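Local coordinates for protein cytolethal distending toxin subunit A (Haemophilus ducreyi, PDB 1SR4) that probably pairs with CdtC as a lectin-type subunit required to deliver the genotoxin CdtB into host cells, where it causes growth arrest and chromatin fragmentation, at residues Thr72-Ala77 against Gln91-Ile96; Met61-Gln66 against Trp193-Pro198. All coordinates share one frame; numbering follows the deposited sequence.

Contact 1: residues Thr72-Ala77 against Gln91-Ile96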
loop_
_atom_site.group_PDB
_atom_site.type_symbol
_atom_site.label_atom_id
_atom_site.label_comp_id
_atom_site.label_asym_id
_atom_site.label_seq_id
_atom_site.Cartn_x
_atom_site.Cartn_y
_atom_site.Cartn_z
ATOM N N THR A 72 -14.793 -10.057 -13.880
ATOM C CA THR A 72 -14.665 -9.614 -15.259
ATOM C C THR A 72 -15.968 -9.497 -16.042
ATOM O O THR A 72 -16.985 -10.122 -15.717
ATOM C CB THR A 72 -13.761 -10.596 -16.029
ATOM O OG1 THR A 72 -13.588 -10.156 -17.370
ATOM C CG2 THR A 72 -14.384 -11.987 -16.037
ATOM N N VAL A 73 -15.916 -8.650 -17.060
ATOM C CA VAL A 73 -17.016 -8.492 -17.992
ATOM C C VAL A 73 -16.946 -9.797 -18.788
ATOM O O VAL A 73 -15.865 -10.383 -18.923
ATOM C CB VAL A 73 -16.732 -7.324 -18.972
ATOM C CG1 VAL A 73 -17.601 -7.468 -20.249
ATOM C CG2 VAL A 73 -16.972 -5.989 -18.274
ATOM N N TRP A 74 -18.081 -10.303 -19.258
ATOM C CA TRP A 74 -18.040 -11.496 -20.102
ATOM C C TRP A 74 -18.724 -11.039 -21.404
ATOM O O TRP A 74 -18.046 -10.791 -22.395
ATOM C CB TRP A 74 -18.771 -12.688 -19.474
ATOM C CG TRP A 74 -18.706 -13.885 -20.358
ATOM C CD1 TRP A 74 -17.578 -14.550 -20.767
ATOM C CD2 TRP A 74 -19.803 -14.520 -21.017
ATOM N NE1 TRP A 74 -17.910 -15.556 -21.646
ATOM C CE2 TRP A 74 -19.268 -15.561 -21.818
ATOM C CE3 TRP A 74 -21.189 -14.309 -21.016
ATOM C CZ2 TRP A 74 -20.075 -16.388 -22.609
ATOM C CZ3 TRP A 74 -21.994 -15.136 -21.808
ATOM C CH2 TRP A 74 -21.432 -16.160 -22.590
ATOM N N ALA A 75 -20.051 -10.890 -21.387
ATOM C CA ALA A 75 -20.770 -10.399 -22.574
ATOM C C ALA A 75 -20.461 -8.907 -22.601
ATOM O O ALA A 75 -20.675 -8.197 -21.610
ATOM C CB ALA A 75 -22.287 -10.637 -22.437
ATOM N N LEU A 76 -19.961 -8.435 -23.733
ATOM C CA LEU A 76 -19.549 -7.043 -23.877
ATOM C C LEU A 76 -20.607 -5.949 -23.834
ATOM O O LEU A 76 -20.306 -4.833 -23.419
ATOM C CB LEU A 76 -18.732 -6.878 -25.165
ATOM C CG LEU A 76 -17.490 -7.759 -25.344
ATOM C CD1 LEU A 76 -16.823 -7.429 -26.691
ATOM C CD2 LEU A 76 -16.510 -7.525 -24.200
ATOM N N ALA A 77 -21.831 -6.240 -24.261
ATOM C CA ALA A 77 -22.862 -5.206 -24.256
ATOM C C ALA A 77 -23.145 -4.729 -22.832
ATOM O O ALA A 77 -23.083 -5.518 -21.882
ATOM C CB ALA A 77 -24.148 -5.742 -24.895
ATOM N N GLN A 91 -7.588 -16.098 -21.158
ATOM C CA GLN A 91 -6.572 -15.323 -21.869
ATOM C C GLN A 91 -7.126 -14.524 -23.047
ATOM O O GLN A 91 -6.650 -13.433 -23.340
ATOM C CB GLN A 91 -5.447 -16.235 -22.365
ATOM C CG GLN A 91 -4.710 -16.930 -21.244
ATOM C CD GLN A 91 -5.188 -18.335 -21.052
ATOM O OE1 GLN A 91 -6.399 -18.628 -21.174
ATOM N NE2 GLN A 91 -4.260 -19.227 -20.743
ATOM N N ASP A 92 -8.149 -15.056 -23.701
ATOM C CA ASP A 92 -8.732 -14.387 -24.852
ATOM C C ASP A 92 -9.629 -13.218 -24.475
ATOM O O ASP A 92 -10.074 -12.500 -25.353
ATOM C CB ASP A 92 -9.509 -15.399 -25.698
ATOM C CG ASP A 92 -10.601 -16.122 -24.900
ATOM O OD1 ASP A 92 -10.390 -16.396 -23.701
ATOM O OD2 ASP A 92 -11.658 -16.439 -25.476
ATOM N N PHE A 93 -9.904 -13.022 -23.182
ATOM C CA PHE A 93 -10.756 -11.896 -22.756
ATOM C C PHE A 93 -10.026 -10.561 -22.897
ATOM O O PHE A 93 -10.641 -9.528 -23.132
ATOM C CB PHE A 93 -11.184 -12.033 -21.291
ATOM C CG PHE A 93 -12.264 -13.056 -21.044
ATOM C CD1 PHE A 93 -12.324 -14.235 -21.788
ATOM C CD2 PHE A 93 -13.144 -12.894 -19.974
ATOM C CE1 PHE A 93 -13.234 -15.237 -21.463
ATOM C CE2 PHE A 93 -14.055 -13.889 -19.638
ATOM C CZ PHE A 93 -14.099 -15.068 -20.384
ATOM N N GLY A 94 -8.712 -10.568 -22.726
ATOM C CA GLY A 94 -8.000 -9.311 -22.849
ATOM C C GLY A 94 -8.268 -8.360 -21.684
ATOM O O GLY A 94 -8.608 -8.776 -20.564
ATOM N N ASN A 95 -8.138 -7.070 -21.952
ATOM C CA ASN A 95 -8.286 -6.051 -20.917
ATOM C C ASN A 95 -9.685 -5.788 -20.322
ATOM O O ASN A 95 -9.839 -4.867 -19.498
ATOM C CB ASN A 95 -7.659 -4.736 -21.419
ATOM C CG ASN A 95 -6.180 -4.886 -21.781
ATOM O OD1 ASN A 95 -5.535 -5.885 -21.439
ATOM N ND2 ASN A 95 -5.630 -3.879 -22.468
ATOM N N ILE A 96 -10.698 -6.570 -20.710
ATOM C CA ILE A 96 -12.023 -6.379 -20.122
ATOM C C ILE A 96 -11.980 -6.949 -18.690
ATOM O O ILE A 96 -12.940 -6.817 -17.914
ATOM C CB ILE A 96 -13.134 -7.122 -20.900
ATOM C CG1 ILE A 96 -12.926 -8.638 -20.807
ATOM C CG2 ILE A 96 -13.156 -6.649 -22.352
ATOM C CD1 ILE A 96 -14.078 -9.463 -21.411
#
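In this ricin B-type beta-trefoil subunit, the end of strand 69-73 and the loop that leaves it pack against Gln91-Ile96, part of the connection between strands 82-86 and 99-103. The contact is one of apolar and aromatic packing. Ile96 is its buried centre. Val73 CB lies 4.1 Å from Ile96 CB. CG2 of Ile96 meets CD2 of Leu76 at 3.9 Å, the two side chains crossing at about a right angle. CG1 of Ile96 takes the crowded position between backbone N and carbonyl carbon (chi1 65°), and the chain then extends so that CD1 comes up against the peptide carbonyl of Val73.

The aromatic part lies nearer the surface. Phe93 brings CZ to the edge of the Trp74 indole, 3.5 Å from CD1, with the ring planes inclined at 48°. Tyr85 joins both, edge-to-face with Phe93 and nearly parallel to Trp74. Trp74 lies at the start of a region inferred to mediate binding to target cells.

The polar element is local. OG1 of Thr72, anti to its backbone N (chi1 -178°), donates to a lone pair of Val73 O at 2.8 Å; the same OG1 sits at the edge of the Phe93 ring, in its plane, 3.8 Å from CD2.

Contact 2: residues Met61-Gln66 against Trp193-Pro198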
loop_
_atom_site.group_PDB
_atom_site.type_symbol
_atom_site.label_atom_id
_atom_site.label_comp_id
_atom_site.label_asym_id
_atom_site.label_seq_id
_atom_site.Cartn_x
_atom_site.Cartn_y
_atom_site.Cartn_z
ATOM N N MET A 61 -5.944 -2.667 -12.130
ATOM C CA MET A 61 -5.764 -3.784 -11.224
ATOM C C MET A 61 -6.851 -4.812 -11.485
ATOM O O MET A 61 -7.691 -4.626 -12.377
ATOM C CB MET A 61 -5.861 -3.270 -9.783
ATOM C CG MET A 61 -7.056 -2.335 -9.511
ATOM S SD MET A 61 -8.661 -3.156 -9.328
ATOM C CE MET A 61 -8.520 -3.687 -7.614
ATOM N N THR A 62 -6.818 -5.909 -10.735
ATOM C CA THR A 62 -7.881 -6.895 -10.832
ATOM C C THR A 62 -8.393 -7.179 -9.420
ATOM O O THR A 62 -7.701 -6.930 -8.425
ATOM C CB THR A 62 -7.422 -8.250 -11.417
ATOM O OG1 THR A 62 -6.300 -8.731 -10.668
ATOM C CG2 THR A 62 -7.062 -8.124 -12.901
ATOM N N LEU A 63 -9.624 -7.666 -9.347
ATOM C CA LEU A 63 -10.239 -8.056 -8.087
ATOM C C LEU A 63 -10.160 -9.571 -8.222
ATOM O O LEU A 63 -10.806 -10.162 -9.102
ATOM C CB LEU A 63 -11.695 -7.579 -8.034
ATOM C CG LEU A 63 -11.786 -6.048 -7.975
ATOM C CD1 LEU A 63 -13.230 -5.568 -8.124
ATOM C CD2 LEU A 63 -11.185 -5.590 -6.650
ATOM N N MET A 64 -9.340 -10.191 -7.381
ATOM C CA MET A 64 -9.124 -11.633 -7.454
ATOM C C MET A 64 -9.731 -12.388 -6.285
ATOM O O MET A 64 -9.503 -12.031 -5.131
ATOM C CB MET A 64 -7.606 -11.912 -7.504
ATOM C CG MET A 64 -7.250 -13.407 -7.550
ATOM S SD MET A 64 -5.474 -13.776 -7.296
ATOM C CE MET A 64 -4.681 -13.076 -8.753
ATOM N N GLY A 65 -10.497 -13.436 -6.579
ATOM C CA GLY A 65 -11.086 -14.229 -5.515
ATOM C C GLY A 65 -10.036 -15.178 -4.970
ATOM O O GLY A 65 -8.937 -15.301 -5.530
ATOM N N GLN A 66 -10.367 -15.876 -3.890
ATOM C CA GLN A 66 -9.402 -16.772 -3.258
ATOM C C GLN A 66 -9.021 -17.968 -4.122
ATOM O O GLN A 66 -8.029 -18.661 -3.846
ATOM C CB GLN A 66 -9.950 -17.241 -1.918
ATOM C CG GLN A 66 -10.157 -16.092 -0.944
ATOM C CD GLN A 66 -9.774 -16.493 0.447
ATOM O OE1 GLN A 66 -8.605 -16.412 0.823
ATOM N NE2 GLN A 66 -10.750 -16.959 1.219
ATOM N N TRP A 193 -11.854 -10.943 -1.298
ATOM C CA TRP A 193 -11.204 -10.604 -2.556
ATOM C C TRP A 193 -9.844 -9.988 -2.302
ATOM O O TRP A 193 -9.626 -9.403 -1.238
ATOM C CB TRP A 193 -12.044 -9.565 -3.296
ATOM C CG TRP A 193 -13.380 -10.068 -3.754
ATOM C CD1 TRP A 193 -14.557 -10.100 -3.041
ATOM C CD2 TRP A 193 -13.665 -10.630 -5.036
ATOM N NE1 TRP A 193 -15.560 -10.653 -3.821
ATOM C CE2 TRP A 193 -15.033 -10.987 -5.046
ATOM C CE3 TRP A 193 -12.891 -10.867 -6.182
ATOM C CZ2 TRP A 193 -15.646 -11.573 -6.167
ATOM C CZ3 TRP A 193 -13.503 -11.448 -7.295
ATOM C CH2 TRP A 193 -14.867 -11.793 -7.273
ATOM N N TYR A 194 -8.932 -10.117 -3.265
ATOM C CA TYR A 194 -7.621 -9.481 -3.123
ATOM C C TYR A 194 -7.506 -8.357 -4.147
ATOM O O TYR A 194 -7.998 -8.471 -5.281
ATOM C CB TYR A 194 -6.463 -10.461 -3.375
ATOM C CG TYR A 194 -6.634 -11.850 -2.782
ATOM C CD1 TYR A 194 -6.931 -12.034 -1.426
ATOM C CD2 TYR A 194 -6.466 -12.988 -3.579
ATOM C CE1 TYR A 194 -7.048 -13.347 -0.877
ATOM C CE2 TYR A 194 -6.588 -14.284 -3.047
ATOM C CZ TYR A 194 -6.874 -14.454 -1.703
ATOM O OH TYR A 194 -6.979 -15.737 -1.199
ATOM N N LEU A 195 -6.856 -7.269 -3.743
ATOM C CA LEU A 195 -6.613 -6.140 -4.633
ATOM C C LEU A 195 -5.308 -6.597 -5.282
ATOM O O LEU A 195 -4.257 -6.593 -4.641
ATOM C CB LEU A 195 -6.444 -4.864 -3.791
ATOM C CG LEU A 195 -7.743 -4.571 -2.999
ATOM C CD1 LEU A 195 -7.561 -3.468 -1.982
ATOM C CD2 LEU A 195 -8.830 -4.216 -3.990
ATOM N N ALA A 196 -5.383 -6.989 -6.553
ATOM C CA ALA A 196 -4.234 -7.573 -7.250
ATOM C C ALA A 196 -3.743 -6.844 -8.495
ATOM O O ALA A 196 -4.427 -5.964 -9.025
ATOM C CB ALA A 196 -4.589 -9.070 -7.620
ATOM N N PRO A 197 -2.544 -7.213 -8.991
ATOM C CA PRO A 197 -2.016 -6.556 -10.193
ATOM C C PRO A 197 -2.928 -6.889 -11.367
ATOM O O PRO A 197 -3.579 -7.934 -11.384
ATOM C CB PRO A 197 -0.628 -7.197 -10.378
ATOM C CG PRO A 197 -0.263 -7.689 -8.977
ATOM C CD PRO A 197 -1.595 -8.219 -8.484
ATOM N N PRO A 198 -2.986 -6.001 -12.363
ATOM C CA PRO A 198 -3.827 -6.217 -13.542
ATOM C C PRO A 198 -3.219 -7.331 -14.378
ATOM O O PRO A 198 -2.037 -7.656 -14.202
ATOM C CB PRO A 198 -3.748 -4.873 -14.263
ATOM C CG PRO A 198 -2.294 -4.464 -14.016
ATOM C CD PRO A 198 -2.133 -4.803 -12.518
#
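Strand 62-65 runs antiparallel to strand 193-196, the segment axes 4.5 Å apart at their closest, and the backbone polar groups of two hydrogen-bonded pairs satisfy one another. At Thr62 and Ala196 each N-H reaches the other residue's carbonyl; the bond from Thr62 N to Ala196 O is nearly straight (167°), although the donor stands above the carbonyl plane. At Met64 and Tyr194 both donors lie in the carbonyl planes: Met64 N to Tyr194 O is almost linear (176°), and Tyr194 N to Met64 O is short, at 2.7 Å.

A side-chain hydrogen bond flanks the backbone pairs at each end. OG1 of Thr62, in the crowded position between N and the carbonyl carbon (chi1 54°), donates to Pro197 O at 2.9 Å, again from above the carbonyl plane. The hydroxyl of Tyr194 donates to a lone pair of Gln66 OE1 at 2.7 Å, with amide and ring planes nearly perpendicular. Gln66 NE2 is held by Asp190 OD2 and by Gly151 O of the CdtC chain, and Arg23 of CdtC donates from NH2 to Gln66 O, so this polar end is buried against the partner subunit.

On the face of Met64 and Tyr194, the Met64 sulfur lies in the plane of the Tyr194 ring at its edge, 3.9 Å from CD2, a Met-aromatic contact. On the other face, CD2 of Leu63 and CD2 of Leu195 meet at 3.8 Å, and Trp193 turns its six-membered ring back so that CZ3 lies 3.5 Å from Leu63 O. This pairing of strands from near the two ends of the trefoil domain is characteristic of closure of the beta-trefoil fold.

In the fold
Contact 2 is wholly buried and joins strands distant in sequence, whereas contact 1 is partly buried, lies nearer the surface and links a strand end to a loop only a short way along the chain. They are connected through successive strands: 62-65 of contact 2 is followed by 69-73, which leads into contact 1, and Leu63 and Leu71 are joined by a backbone hydrogen bond. Their centres are about 16 Å apart and they do not touch. Contact 2 relies on backbone hydrogen bonds and faces CdtB and CdtC; contact 1 depends on side-chain packing, touches neither partner chain, and includes part of the region inferred to bind target cells.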